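Local coordinates for protein adenylosuccinate lyase (Francisella tularensis subsp. tularensis SCHU S4, PDB 4EEI) that probably cleaves adenylosuccinate to AMP and fumarate, and splits fumarate from a succinylated imidazole carboxamide ribotide, in purine biosynthesis, at residues B[14-17]-B[18-22]; B[33-36]-B[37-41]; B[108-111]-B[112-116]; B[214-217]-B[218-221]; B[311-314]-B[315-319]. All coordinates share one frame; numbering follows the deposited sequence.

Contact 1: residues B[14-17]-B[18-22]; sequences WADE and NKYAK
Both Asp-16 and Tyr-20 carry CG beside the backbone N (chi1 -79° and -61°), which lays the tyrosine ring back along the helix toward the aspartate one turn earlier. CE2 of the Tyr-20 ring comes to 4.0 Å from Asp-16 CB, while CD2 passes only 3.1 Å from Asp-16 O. The polar ends of the pair do not meet directly: a water in the plane of the ring, at its edge, lies 2.9 Å from Asp-16 OD2 and also bonds Tyr-20 OH. Lys-19 runs alongside Asp-16, its chain bent at three torsions, and brings CE to 3.9 Å from Asp-16 OD1. The ammonium stops short of a salt bridge: Lys-19 NZ stays 4.6 Å from Asp-16 OD1 and turns instead to a second water that donates to Trp-14 O. This is the first turn of helix 16-33. Ala-15 holds the N-cap position, and its O receives Lys-19 N at 3.0 Å in a nearly straight bond; Tyr-20 N to Asp-16 O and Ala-21 N to Glu-17 O continue the pattern. One turn on, Lys-22 NZ donates to Asn-18 OD1 at 2.8 Å, and Asn-18 ND2 reaches back to Ile-13 O. Tyr-20 packs on Pro-55 and Val-58, whereas Lys-19 touches Arg-310, which binds AMP. The negative charge of Asp-16 at the amino end of the helix probably suits the helix dipole; its attraction to Lys-19 is probably a longer-range one, since each charged group is met by a different water.

Contact 2: residues B[33-36]-B[37-41]; sequences ALED and RMVPK. With EDO (1,2-ethanediol), chain Y.
Leu-34 O takes two backbone donors from opposite faces of its carbonyl plane: Arg-37 N at 2.9 Å and Val-39 N at 3.2 Å, neither on a lone pair. The second, from residue i+5 back to residue i, closes a six-residue pi-turn, by which the chain leaves helix 16-33 for the loop before helix 43-50. The turn also folds side chains together. Val-39 CG2 presses on Leu-34 CB at 3.5 Å, and Met-38, its chain doubled back by bends at chi2 and chi3, lies alongside Leu-34 with SD near CD2. On the backbone, Glu-35 CA makes a C-H...O contact with Val-39 O at 3.2 Å. Glu-35 OE1 and OE2 take Gly-42 N and Ala-44 N, tying the turn to the start of the next helix. Arg-37 leads its guanidinium away to Asp-194, and Asp-36 OD2 pairs with Lys-197, so helix 192-202 is bound on this side. A 1,2-ethanediol molecule, probably from the crystallisation liquor, donates weakly to Arg-37 O. Lys-41 swings back over the loop until NZ lies 2.9 Å from Asp-36 OD1 in a salt bridge and weakly bonds Glu-35 O.

Contact 3: residues B[108-111]-B[112-116]; sequences DSMS and YVIKD
The ring of Tyr-112 meets the backbone one turn back obliquely, its CD2 atom 3.4 Å from Asp-108 O. Farther out the same ring packs against Glu-9, Ile-10 and Ile-13 of helix 8-14 and touches Arg-325 of helix 304-333, so it lies where three helices meet. On another side of helix 94-131, Met-110 and Ile-114 cross at an angle. CG1 of Ile-114 stands beside the backbone N (chi1 -73°) and runs back over the preceding turn, 3.3 Å from Met-110 O; from there Ile-114 CD1 reaches Met-110 CE at 4.2 Å. Val-113 does likewise with one branch, CG2 lying 3.4 Å from Ser-109 O. The backbone is a regular alpha-helix here: Ile-114 N bonds Met-110 O at 2.8 Å, Val-113 N bonds Ser-109 O, and Lys-115 N bonds Ser-111 O at 3.2 Å. Two serines fold their hydroxyls back on the helix, Ser-109 OG to Gln-105 O and Ser-111 OG to Arg-107 O; Ser-109 OG also meets Trp-14 NE1 in a weak hydrogen bond. Buried Asp-116 pairs through OD2 with Arg-325 NE, outside this turn. The side carrying Met-110, Val-113 and Ile-114 is chiefly apolar, and its chemistry is that of hydrocarbon packing against helices 151-173 and 217-244 within the helical bundle of the lyase 1 family.

Contact 4: residues B[214-217]-B[218-221]; sequences IPRD and RIAK
The amino end of helix 217-244, one of the long helices of the lyase bundle, starts here, and its first turn is stitched by a water. That water donates to Pro-215 O at 2.7 Å and accepts from Ile-219 N at 2.9 Å, bridging the incoming loop to an early amide of the helix. Direct backbone bonds follow, Ala-220 N to Arg-216 O at 3.0 Å and Lys-221 N to Asp-217 O at 2.9 Å. Arg-216 and Ile-219 lie side by side, with Ile-219 CD1 4.0 Å from Arg-216 NE. The guanidinium is pinned on several sides: NE pairs with Glu-309 and NH1 with Asp-99, and the Arg-216 side chain lies about 6 Å from that of Arg-301, which binds AMP. Arg-218 instead runs extended, away from the turn, to Glu-207 and Glu-208. Asp-217 takes the less common first torsion (chi1 68°), with CG between backbone N and carbonyl carbon; its carboxylate pairs with Arg-163 and Arg-164 of a second subunit, and Lys-221 pairs with Asp-167 of that subunit, so the helix start is also part of the subunit interface. Within the loop, Arg-216 NH1 donates to Ile-214 O at 2.9 Å, meeting a lone pair of that oxygen in its carbonyl plane, the oxygen lying at the edge of the guanidinium and close to its plane.

Contact 5: residues B[311-314]-B[315-319]; sequences FYLP and DNFGI
The alpha-helical backbone bonds Asn-316 N to Tyr-312 O at 2.7 Å, Phe-317 N to Leu-313 O at 3.1 Å and Gly-318 N to Pro-314 O at 2.9 Å, the middle one almost straight (177°). This is a proline kink inside helix 304-333 of the lyase bundle: Pro-314 N has no bond to the turn before. Phe-317 turns CG beside its backbone N (chi1 -72°), which sets CD2 3.2 Å from Leu-313 O and CE2 4.4 Å from Leu-313 CD2; its ring stands nearly perpendicular to that of His-226 and packs on Ile-106 and Val-113 of helix 94-131. Asn-316 CB comes within 3.1 Å of Tyr-312 O, while its amide is held at both ends, OD1 by His-226 and ND2 by His-287, so its rotation is fixed deep in the core. Tyr-312 carries Leu-313 CG over one face, toward the rim, and its ring also meets that of His-287. Asp-315 CG lies beside its backbone N, bringing the carboxylate near Phe-311 O, though two acceptors cannot bond; OD1 accepts from Met-1 N, while the residue packs on Asp-315 of a third subunit. The Phe-311 ring meets that of Tyr-5 of the third subunit, the planes about 15° apart, which makes this kinked turn part of the tetramer interface. Between the two residues, Asp-315 CG lies 3.3 Å from Phe-311 O.

In the fold
Contacts 1, 3, 4 and 5 form one connected cluster in the helical bundle, with contact 5 touching each of the other three. Trp-14, at the start of contact 1, packs its CZ2 3.4 Å from Phe-317 CD2 and its NE1 3.1 Å from Ser-109 OG, joining contacts 1, 3 and 5. Ile-219 CG2 of contact 4 meets Tyr-312 OH at 3.2 Å. The centres of contacts 3 and 5 are about 13 Å apart. Lys-19 and Phe-311 each have a bound AMP about 8 Å from the side chain, and Arg-216 one at about 9 Å. Contact 2 stands apart, its centre about 26 Å from that of contact 1, at the far end of helix 16-33.

Contact 1: residues B[14-17]-B[18-22]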
# COMPACT_ATOMS: atom_id res chain seq x y z
N TRP B 14 6.52 -9.60 -23.46
CA TRP B 14 5.27 -8.89 -23.26
C TRP B 14 4.83 -8.04 -24.43
O TRP B 14 3.76 -7.41 -24.39
CB TRP B 14 5.34 -8.07 -21.98
CG TRP B 14 5.59 -8.93 -20.77
CD1 TRP B 14 6.82 -9.23 -20.18
CD2 TRP B 14 4.60 -9.67 -19.98
NE1 TRP B 14 6.65 -10.07 -19.11
CE2 TRP B 14 5.35 -10.37 -18.93
CE3 TRP B 14 3.22 -9.82 -20.03
CZ2 TRP B 14 4.72 -11.17 -17.99
CZ3 TRP B 14 2.60 -10.62 -19.07
CH2 TRP B 14 3.33 -11.28 -18.08
N ALA B 15 5.64 -8.01 -25.49
CA ALA B 15 5.31 -7.27 -26.70
C ALA B 15 4.14 -7.92 -27.43
O ALA B 15 3.93 -9.13 -27.32
CB ALA B 15 6.52 -7.18 -27.62
N ASP B 16 3.35 -7.13 -28.15
CA ASP B 16 2.16 -7.66 -28.81
C ASP B 16 2.45 -8.93 -29.62
O ASP B 16 1.64 -9.85 -29.65
CB ASP B 16 1.52 -6.61 -29.73
CG ASP B 16 0.68 -5.59 -28.97
OD1 ASP B 16 0.46 -5.76 -27.75
OD2 ASP B 16 0.23 -4.62 -29.61
N GLU B 17 3.60 -8.98 -30.28
CA GLU B 17 3.88 -10.14 -31.13
C GLU B 17 3.93 -11.46 -30.36
O GLU B 17 3.36 -12.47 -30.79
CB GLU B 17 5.18 -9.98 -31.93
CG GLU B 17 5.46 -11.19 -32.81
CD GLU B 17 6.78 -11.11 -33.56
OE1 GLU B 17 6.74 -10.85 -34.78
OE2 GLU B 17 7.84 -11.31 -32.93
N ASN B 18 4.61 -11.47 -29.22
CA ASN B 18 4.67 -12.68 -28.41
C ASN B 18 3.36 -12.94 -27.68
O ASN B 18 2.99 -14.10 -27.45
CB ASN B 18 5.84 -12.66 -27.43
CG ASN B 18 6.00 -13.99 -26.71
OD1 ASN B 18 6.28 -15.01 -27.35
ND2 ASN B 18 5.81 -13.99 -25.39
N LYS B 19 2.66 -11.87 -27.30
CA LYS B 19 1.35 -12.04 -26.67
C LYS B 19 0.44 -12.85 -27.59
O LYS B 19 -0.20 -13.81 -27.14
CB LYS B 19 0.70 -10.68 -26.35
CG LYS B 19 -0.66 -10.81 -25.68
CD LYS B 19 -1.72 -9.91 -26.30
CE LYS B 19 -1.55 -8.46 -25.88
NZ LYS B 19 -1.45 -8.31 -24.40
N TYR B 20 0.39 -12.49 -28.86
CA TYR B 20 -0.44 -13.22 -29.82
C TYR B 20 0.14 -14.58 -30.18
O TYR B 20 -0.61 -15.52 -30.44
CB TYR B 20 -0.65 -12.39 -31.10
CG TYR B 20 -1.36 -11.08 -30.85
CD1 TYR B 20 -2.49 -11.01 -30.04
CD2 TYR B 20 -0.89 -9.90 -31.42
CE1 TYR B 20 -3.13 -9.80 -29.80
CE2 TYR B 20 -1.52 -8.70 -31.19
CZ TYR B 20 -2.63 -8.65 -30.39
OH TYR B 20 -3.24 -7.43 -30.17
N ALA B 21 1.46 -14.70 -30.21
CA ALA B 21 2.07 -16.00 -30.51
C ALA B 21 1.71 -17.02 -29.42
O ALA B 21 1.47 -18.20 -29.70
CB ALA B 21 3.57 -15.88 -30.67
N LYS B 22 1.67 -16.57 -28.17
CA LYS B 22 1.28 -17.47 -27.08
C LYS B 22 -0.20 -17.79 -27.14
O LYS B 22 -0.61 -18.93 -26.88
CB LYS B 22 1.69 -16.89 -25.72
CG LYS B 22 3.22 -16.80 -25.53
CD LYS B 22 3.87 -18.18 -25.51
CE LYS B 22 4.63 -18.50 -26.79
NZ LYS B 22 5.93 -17.78 -26.92
O HOH W 1 1.47 -9.02 -23.31
O HOH W 2 -1.63 -5.32 -31.76

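Contact 2: residues B[33-36]-B[37-41]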
# COMPACT_ATOMS: atom_id res chain seq x y z
N ALA B 33 -6.33 -31.12 -29.20
CA ALA B 33 -7.08 -31.98 -28.29
C ALA B 33 -8.41 -32.38 -28.92
O ALA B 33 -8.82 -33.55 -28.88
CB ALA B 33 -7.30 -31.28 -26.96
N LEU B 34 -9.09 -31.40 -29.51
CA LEU B 34 -10.41 -31.62 -30.06
C LEU B 34 -10.39 -32.50 -31.30
O LEU B 34 -11.44 -32.92 -31.79
CB LEU B 34 -11.10 -30.29 -30.35
CG LEU B 34 -11.56 -29.55 -29.09
CD1 LEU B 34 -12.16 -28.19 -29.43
CD2 LEU B 34 -12.57 -30.39 -28.32
N GLU B 35 -9.20 -32.80 -31.81
CA GLU B 35 -9.06 -33.72 -32.93
C GLU B 35 -9.42 -35.14 -32.53
O GLU B 35 -9.69 -35.99 -33.38
CB GLU B 35 -7.64 -33.67 -33.49
CG GLU B 35 -7.39 -32.51 -34.45
CD GLU B 35 -5.98 -32.49 -34.99
OE1 GLU B 35 -5.30 -33.54 -34.94
OE2 GLU B 35 -5.54 -31.43 -35.48
N ASP B 36 -9.44 -35.40 -31.22
CA ASP B 36 -9.92 -36.67 -30.70
C ASP B 36 -11.44 -36.74 -30.73
O ASP B 36 -12.03 -37.78 -30.44
CB ASP B 36 -9.42 -36.89 -29.27
CG ASP B 36 -7.98 -37.37 -29.23
OD1 ASP B 36 -7.35 -37.45 -30.30
OD2 ASP B 36 -7.48 -37.66 -28.12
N ARG B 37 -12.07 -35.63 -31.08
CA ARG B 37 -13.52 -35.58 -31.24
C ARG B 37 -13.91 -35.17 -32.65
O ARG B 37 -13.86 -35.98 -33.58
CB ARG B 37 -14.14 -34.63 -30.22
CG ARG B 37 -13.79 -34.96 -28.78
CD ARG B 37 -15.01 -34.85 -27.87
NE ARG B 37 -15.01 -33.61 -27.12
CZ ARG B 37 -16.05 -32.78 -27.04
NH1 ARG B 37 -15.97 -31.67 -26.33
NH2 ARG B 37 -17.18 -33.07 -27.68
N MET B 38 -14.29 -33.91 -32.82
CA MET B 38 -15.03 -33.49 -34.00
C MET B 38 -14.12 -32.84 -35.05
O MET B 38 -14.52 -32.64 -36.19
CB MET B 38 -16.16 -32.53 -33.62
CG MET B 38 -15.69 -31.13 -33.26
SD MET B 38 -15.08 -31.02 -31.57
CE MET B 38 -16.59 -31.29 -30.65
N VAL B 39 -12.90 -32.51 -34.64
CA VAL B 39 -11.96 -31.84 -35.54
C VAL B 39 -11.14 -32.85 -36.34
O VAL B 39 -10.55 -33.77 -35.78
CB VAL B 39 -10.99 -30.93 -34.76
CG1 VAL B 39 -10.16 -30.10 -35.73
CG2 VAL B 39 -11.76 -30.03 -33.80
N PRO B 40 -11.12 -32.67 -37.66
CA PRO B 40 -10.36 -33.57 -38.54
C PRO B 40 -8.90 -33.64 -38.12
O PRO B 40 -8.31 -32.59 -37.82
CB PRO B 40 -10.49 -32.90 -39.91
CG PRO B 40 -11.79 -32.16 -39.84
CD PRO B 40 -11.86 -31.65 -38.42
N LYS B 41 -8.33 -34.84 -38.08
CA LYS B 41 -6.93 -35.01 -37.70
C LYS B 41 -6.03 -34.18 -38.62
O LYS B 41 -6.25 -34.15 -39.83
CB LYS B 41 -6.51 -36.47 -37.78
CG LYS B 41 -7.35 -37.41 -36.93
CD LYS B 41 -7.17 -37.13 -35.45
CE LYS B 41 -7.91 -38.15 -34.59
NZ LYS B 41 -7.58 -38.00 -33.15
C1 EDO Y . -12.25 -40.00 -32.55
O1 EDO Y . -11.44 -39.17 -33.38
C2 EDO Y . -13.68 -39.48 -32.54
O2 EDO Y . -14.13 -39.29 -33.89
O HOH W 3 -11.17 -36.11 -35.71

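Contact 3: residues B[108-111]-B[112-116]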
# COMPACT_ATOMS: atom_id res chain seq x y z
N ASP B 108 7.82 -17.86 -18.86
CA ASP B 108 9.06 -17.53 -19.53
C ASP B 108 9.77 -16.36 -18.86
O ASP B 108 11.00 -16.28 -18.86
CB ASP B 108 8.81 -17.29 -21.02
CG ASP B 108 8.35 -18.56 -21.73
OD1 ASP B 108 8.68 -19.66 -21.25
OD2 ASP B 108 7.66 -18.44 -22.77
N SER B 109 8.98 -15.47 -18.27
CA SER B 109 9.53 -14.34 -17.54
C SER B 109 10.19 -14.84 -16.25
O SER B 109 11.28 -14.39 -15.88
CB SER B 109 8.41 -13.35 -17.21
OG SER B 109 7.92 -12.76 -18.39
N MET B 110 9.53 -15.76 -15.56
CA MET B 110 10.08 -16.35 -14.34
C MET B 110 11.42 -17.02 -14.55
O MET B 110 12.28 -16.98 -13.67
CB MET B 110 9.11 -17.37 -13.74
CG MET B 110 7.95 -16.75 -13.01
SD MET B 110 7.03 -18.02 -12.12
CE MET B 110 8.22 -18.49 -10.86
N SER B 111 11.60 -17.64 -15.71
CA SER B 111 12.85 -18.31 -16.02
C SER B 111 14.01 -17.34 -15.94
O SER B 111 15.09 -17.69 -15.45
CB SER B 111 12.78 -18.96 -17.40
OG SER B 111 11.80 -19.97 -17.41
N TYR B 112 13.79 -16.12 -16.42
CA TYR B 112 14.84 -15.10 -16.40
C TYR B 112 15.06 -14.56 -14.98
O TYR B 112 16.20 -14.33 -14.57
CB TYR B 112 14.51 -13.95 -17.35
CG TYR B 112 14.76 -14.24 -18.82
CD1 TYR B 112 16.06 -14.26 -19.34
CD2 TYR B 112 13.71 -14.48 -19.69
CE1 TYR B 112 16.29 -14.53 -20.68
CE2 TYR B 112 13.94 -14.74 -21.04
CZ TYR B 112 15.23 -14.77 -21.52
OH TYR B 112 15.44 -15.03 -22.86
N VAL B 113 13.98 -14.34 -14.25
CA VAL B 113 14.08 -13.84 -12.88
C VAL B 113 14.85 -14.83 -12.02
O VAL B 113 15.73 -14.45 -11.26
CB VAL B 113 12.69 -13.63 -12.28
CG1 VAL B 113 12.81 -13.18 -10.81
CG2 VAL B 113 11.93 -12.60 -13.10
N ILE B 114 14.52 -16.11 -12.16
CA ILE B 114 15.16 -17.16 -11.36
C ILE B 114 16.65 -17.27 -11.69
O ILE B 114 17.49 -17.38 -10.78
CB ILE B 114 14.43 -18.51 -11.55
CG1 ILE B 114 13.10 -18.48 -10.81
CG2 ILE B 114 15.29 -19.67 -11.02
CD1 ILE B 114 12.21 -19.69 -11.08
N LYS B 115 16.99 -17.22 -12.97
CA LYS B 115 18.39 -17.29 -13.38
C LYS B 115 19.14 -16.11 -12.80
O LYS B 115 20.25 -16.26 -12.26
CB LYS B 115 18.51 -17.26 -14.91
CG LYS B 115 19.96 -17.26 -15.39
CD LYS B 115 20.06 -16.94 -16.89
CE LYS B 115 21.51 -17.00 -17.38
NZ LYS B 115 22.43 -16.08 -16.64
N ASP B 116 18.54 -14.93 -12.88
CA ASP B 116 19.20 -13.72 -12.39
C ASP B 116 19.24 -13.64 -10.86
O ASP B 116 20.19 -13.12 -10.29
CB ASP B 116 18.57 -12.46 -12.99
CG ASP B 116 18.88 -12.31 -14.47
OD1 ASP B 116 19.99 -12.70 -14.89
OD2 ASP B 116 18.01 -11.83 -15.22

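Contact 4: residues B[214-217]-B[218-221]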
# COMPACT_ATOMS: atom_id res chain seq x y z
N ILE B 214 -8.92 -17.71 -14.78
CA ILE B 214 -8.09 -18.35 -13.76
C ILE B 214 -8.06 -17.39 -12.58
O ILE B 214 -7.94 -16.18 -12.78
CB ILE B 214 -6.68 -18.58 -14.31
CG1 ILE B 214 -6.68 -19.78 -15.26
CG2 ILE B 214 -5.66 -18.77 -13.19
CD1 ILE B 214 -5.33 -20.06 -15.90
N PRO B 215 -8.20 -17.90 -11.34
CA PRO B 215 -8.28 -16.98 -10.19
C PRO B 215 -6.99 -16.18 -10.00
O PRO B 215 -5.89 -16.70 -10.21
CB PRO B 215 -8.55 -17.90 -8.99
CG PRO B 215 -8.09 -19.28 -9.45
CD PRO B 215 -8.36 -19.31 -10.93
N ARG B 216 -7.13 -14.92 -9.61
CA ARG B 216 -5.99 -14.00 -9.63
C ARG B 216 -5.06 -14.12 -8.43
O ARG B 216 -4.04 -13.42 -8.38
CB ARG B 216 -6.47 -12.55 -9.80
CG ARG B 216 -6.12 -11.95 -11.17
CD ARG B 216 -6.65 -12.81 -12.31
NE ARG B 216 -6.11 -12.40 -13.61
CZ ARG B 216 -6.31 -13.07 -14.75
NH1 ARG B 216 -7.02 -14.19 -14.74
NH2 ARG B 216 -5.79 -12.63 -15.88
N ASP B 217 -5.36 -15.02 -7.49
CA ASP B 217 -4.50 -15.18 -6.32
C ASP B 217 -3.18 -15.89 -6.65
O ASP B 217 -2.22 -15.82 -5.87
CB ASP B 217 -5.22 -15.90 -5.17
CG ASP B 217 -5.53 -17.36 -5.50
OD1 ASP B 217 -4.81 -18.27 -5.01
OD2 ASP B 217 -6.52 -17.60 -6.22
N ARG B 218 -3.13 -16.56 -7.80
CA ARG B 218 -1.88 -17.19 -8.22
C ARG B 218 -0.91 -16.09 -8.62
O ARG B 218 0.23 -16.06 -8.17
CB ARG B 218 -2.11 -18.16 -9.38
CG ARG B 218 -3.11 -19.27 -9.05
CD ARG B 218 -3.08 -20.40 -10.08
NE ARG B 218 -3.91 -21.54 -9.65
CZ ARG B 218 -3.46 -22.56 -8.93
NH1 ARG B 218 -2.19 -22.59 -8.54
NH2 ARG B 218 -4.28 -23.55 -8.60
N ILE B 219 -1.39 -15.17 -9.46
CA ILE B 219 -0.57 -14.01 -9.82
C ILE B 219 -0.21 -13.22 -8.57
O ILE B 219 0.93 -12.79 -8.42
CB ILE B 219 -1.29 -13.10 -10.83
CG1 ILE B 219 -1.25 -13.75 -12.22
CG2 ILE B 219 -0.60 -11.73 -10.90
CD1 ILE B 219 -2.15 -13.08 -13.25
N ALA B 220 -1.17 -13.02 -7.68
CA ALA B 220 -0.91 -12.22 -6.48
C ALA B 220 0.15 -12.88 -5.60
O ALA B 220 0.93 -12.20 -4.95
CB ALA B 220 -2.20 -11.99 -5.70
N LYS B 221 0.16 -14.21 -5.56
CA LYS B 221 1.14 -14.90 -4.75
C LYS B 221 2.55 -14.63 -5.28
O LYS B 221 3.46 -14.33 -4.51
CB LYS B 221 0.87 -16.41 -4.72
CG LYS B 221 2.00 -17.20 -4.05
CD LYS B 221 1.61 -18.65 -3.77
CE LYS B 221 2.76 -19.42 -3.13
NZ LYS B 221 2.35 -20.82 -2.83
O HOH W 4 -3.61 -15.72 -11.26

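Contact 5: residues B[311-314]-B[315-319]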
# COMPACT_ATOMS: atom_id res chain seq x y z
N PHE B 311 -0.37 -2.93 -17.56
CA PHE B 311 0.66 -1.99 -17.11
C PHE B 311 1.67 -2.66 -16.19
O PHE B 311 2.87 -2.63 -16.45
CB PHE B 311 0.03 -0.85 -16.30
CG PHE B 311 -0.58 0.24 -17.14
CD1 PHE B 311 0.20 1.25 -17.66
CD2 PHE B 311 -1.95 0.26 -17.37
CE1 PHE B 311 -0.38 2.27 -18.42
CE2 PHE B 311 -2.53 1.28 -18.11
CZ PHE B 311 -1.75 2.27 -18.64
N TYR B 312 1.20 -3.26 -15.10
CA TYR B 312 2.13 -3.63 -14.03
C TYR B 312 2.89 -4.94 -14.24
O TYR B 312 3.99 -5.08 -13.72
CB TYR B 312 1.45 -3.57 -12.65
CG TYR B 312 0.90 -4.88 -12.15
CD1 TYR B 312 1.70 -5.78 -11.45
CD2 TYR B 312 -0.43 -5.22 -12.36
CE1 TYR B 312 1.19 -6.97 -10.98
CE2 TYR B 312 -0.95 -6.42 -11.90
CZ TYR B 312 -0.13 -7.29 -11.21
OH TYR B 312 -0.64 -8.49 -10.75
N LEU B 313 2.32 -5.90 -14.96
CA LEU B 313 3.04 -7.17 -15.15
C LEU B 313 4.31 -7.03 -15.99
O LEU B 313 5.37 -7.50 -15.58
CB LEU B 313 2.13 -8.27 -15.70
CG LEU B 313 1.15 -8.88 -14.70
CD1 LEU B 313 0.29 -9.96 -15.37
CD2 LEU B 313 1.88 -9.45 -13.49
N PRO B 314 4.24 -6.39 -17.18
CA PRO B 314 5.51 -6.22 -17.89
C PRO B 314 6.49 -5.34 -17.12
O PRO B 314 7.71 -5.53 -17.22
CB PRO B 314 5.08 -5.52 -19.19
CG PRO B 314 3.65 -5.95 -19.40
CD PRO B 314 3.09 -5.95 -18.00
N ASP B 315 5.98 -4.37 -16.35
CA ASP B 315 6.88 -3.52 -15.58
C ASP B 315 7.49 -4.29 -14.42
O ASP B 315 8.65 -4.11 -14.10
CB ASP B 315 6.16 -2.29 -15.02
CG ASP B 315 5.86 -1.26 -16.09
OD1 ASP B 315 6.36 -1.41 -17.22
OD2 ASP B 315 5.13 -0.30 -15.79
N ASN B 316 6.69 -5.12 -13.78
CA ASN B 316 7.18 -5.90 -12.65
C ASN B 316 8.32 -6.82 -13.08
O ASN B 316 9.40 -6.81 -12.49
CB ASN B 316 6.04 -6.69 -12.01
CG ASN B 316 6.46 -7.39 -10.74
OD1 ASN B 316 6.99 -8.51 -10.78
ND2 ASN B 316 6.22 -6.74 -9.61
N PHE B 317 8.10 -7.61 -14.12
CA PHE B 317 9.16 -8.48 -14.60
C PHE B 317 10.34 -7.70 -15.17
O PHE B 317 11.51 -8.05 -14.95
CB PHE B 317 8.62 -9.49 -15.62
CG PHE B 317 7.76 -10.55 -14.99
CD1 PHE B 317 8.34 -11.56 -14.23
CD2 PHE B 317 6.39 -10.54 -15.15
CE1 PHE B 317 7.55 -12.55 -13.63
CE2 PHE B 317 5.59 -11.52 -14.55
CZ PHE B 317 6.18 -12.52 -13.80
N GLY B 318 10.05 -6.62 -15.90
CA GLY B 318 11.12 -5.82 -16.47
C GLY B 318 12.00 -5.19 -15.40
O GLY B 318 13.23 -5.21 -15.48
N ILE B 319 11.38 -4.62 -14.38
CA ILE B 319 12.13 -4.00 -13.30
C ILE B 319 12.88 -5.06 -12.49
O ILE B 319 14.02 -4.85 -12.09
CB ILE B 319 11.20 -3.20 -12.38
CG1 ILE B 319 10.68 -1.95 -13.10
CG2 ILE B 319 11.93 -2.80 -11.10
CD1 ILE B 319 9.51 -1.27 -12.36